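PDB 6XK2: ribokinase from Cryptococcus neoformans var. grubii serotype A, which phosphorylates D-ribose at O-5, using ATP with a divalent metal ion such as magnesium to give D-ribose 5-phosphate and ADP. Local coordinates for the interface of chains A and B. Coordinates in Å, arbitrary orientation; residue numbers count along the deposited sequence, not the author numbering. Chains: chain A/B, Ribokinase.

The interface of chains A and B. Residues chain A 27, 40-41, 43-44; chain B 117-119.
Strand 38-40 of chain A meets strand 114-119 of chain B as a parallel beta bridge between A:Ser40 and B:Leu118, closed by the amide N of A:Ser41 donating a hydrogen bond to the carbonyl O of B:Leu118 at 2.7 Å. The contact belongs to the two-fold interface of the ribokinase homodimer, about 22 Å from the predicted catalytic base A:Asp281, so this patch probably serves assembly rather than catalysis directly, and its twin recurs with the chains exchanged.

B:His119 buries more surface than any other residue given here, because its imidazole reaches into chain A with CG anti to the backbone N (chi1 175°). A serine suits position 41: the small side chain of this loop residue would let the backbones approach, while its hydroxyl OG reaches the ring edge in plane and shares a hydrogen bond of 2.8 Å with B:His119 ND1. OG sits between the backbone N and the carbonyl carbon of its own residue (chi1 71°), and makes a weak bond to the B:Leu118 carbonyl as well, so the backbone N-H is the main donor to that oxygen.

Leucine supplies a CH group for the imidazole face: A:Leu44 lays its CB methylene over it, 3.7 Å from the centroid of the B:His119 ring, a CH-pi contact, and its methyl CD2 lies 3.7 Å from B:His119 NE2. Within chain A, the other methyl, CD1, sits over the centre of one face of the A:Phe27 phenyl, which may help to fix how the ring is turned. The phenyl offers a flat apolar edge to the CB methylene of B:His119: CE1 of A:Phe27 lies 3.7 Å from B:His119 CB, which sits in the phenyl plane.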
loop_
_atom_site.group_PDB
_atom_site.type_symbol
_atom_site.label_atom_id
_atom_site.label_comp_id
_atom_site.label_asym_id
_atom_site.label_seq_id
_atom_site.Cartn_x
_atom_site.Cartn_y
_atom_site.Cartn_z
ATOM N N PHE A 27 -4.835 4.819 -0.267
ATOM C CA PHE A 27 -5.680 3.758 -0.797
ATOM C C PHE A 27 -7.075 3.947 -0.233
ATOM O O PHE A 27 -7.283 3.839 0.978
ATOM C CB PHE A 27 -5.155 2.366 -0.441
ATOM C CG PHE A 27 -3.862 2.016 -1.107
ATOM C CD1 PHE A 27 -3.856 1.339 -2.313
ATOM C CD2 PHE A 27 -2.655 2.385 -0.541
ATOM C CE1 PHE A 27 -2.671 1.024 -2.940
ATOM C CE2 PHE A 27 -1.471 2.074 -1.159
ATOM C CZ PHE A 27 -1.477 1.388 -2.359
ATOM N N SER A 40 -10.240 -4.909 -1.284
ATOM C CA SER A 40 -9.838 -4.214 -2.493
ATOM C C SER A 40 -10.065 -2.726 -2.306
ATOM O O SER A 40 -11.107 -2.314 -1.789
ATOM C CB SER A 40 -10.606 -4.718 -3.715
ATOM O OG SER A 40 -10.249 -6.052 -4.028
ATOM N N SER A 41 -9.075 -1.932 -2.698
ATOM C CA SER A 41 -9.227 -0.490 -2.715
ATOM C C SER A 41 -10.194 -0.076 -3.820
ATOM O O SER A 41 -10.434 -0.809 -4.784
ATOM C CB SER A 41 -7.875 0.182 -2.936
ATOM O OG SER A 41 -7.453 -0.029 -4.273
ATOM N N GLY A 43 -9.722 3.117 -5.045
ATOM C CA GLY A 43 -8.965 4.115 -5.745
ATOM C C GLY A 43 -7.690 4.371 -4.982
ATOM O O GLY A 43 -7.559 4.013 -3.807
ATOM N N LEU A 44 -6.753 5.003 -5.674
ATOM C CA LEU A 44 -5.458 5.329 -5.105
ATOM C C LEU A 44 -5.113 6.753 -5.495
ATOM O O LEU A 44 -5.221 7.126 -6.669
ATOM C CB LEU A 44 -4.364 4.374 -5.592
ATOM C CG LEU A 44 -2.913 4.798 -5.360
ATOM C CD1 LEU A 44 -2.603 5.012 -3.870
ATOM C CD2 LEU A 44 -1.988 3.754 -5.983
ATOM N N VAL B 117 -4.277 -5.556 1.185
ATOM C CA VAL B 117 -5.053 -4.573 0.439
ATOM C C VAL B 117 -4.727 -4.771 -1.035
ATOM O O VAL B 117 -3.555 -4.702 -1.423
ATOM C CB VAL B 117 -4.725 -3.133 0.872
ATOM C CG1 VAL B 117 -5.441 -2.140 -0.022
ATOM C CG2 VAL B 117 -5.088 -2.903 2.342
ATOM N N LEU B 118 -5.749 -5.001 -1.858
ATOM C CA LEU B 118 -5.541 -5.172 -3.291
ATOM C C LEU B 118 -5.906 -3.880 -3.994
ATOM O O LEU B 118 -6.926 -3.262 -3.679
ATOM C CB LEU B 118 -6.380 -6.320 -3.838
ATOM C CG LEU B 118 -5.995 -7.667 -3.232
ATOM C CD1 LEU B 118 -6.925 -8.772 -3.716
ATOM C CD2 LEU B 118 -4.541 -7.979 -3.558
ATOM N N HIS B 119 -5.071 -3.471 -4.945
ATOM C CA HIS B 119 -5.351 -2.309 -5.772
ATOM C C HIS B 119 -5.189 -2.710 -7.224
ATOM O O HIS B 119 -4.083 -3.070 -7.644
ATOM C CB HIS B 119 -4.415 -1.147 -5.429
ATOM C CG HIS B 119 -4.577 0.041 -6.326
ATOM N ND1 HIS B 119 -5.700 0.840 -6.308
ATOM C CD2 HIS B 119 -3.773 0.543 -7.295
ATOM C CE1 HIS B 119 -5.572 1.794 -7.213
ATOM N NE2 HIS B 119 -4.411 1.637 -7.825
#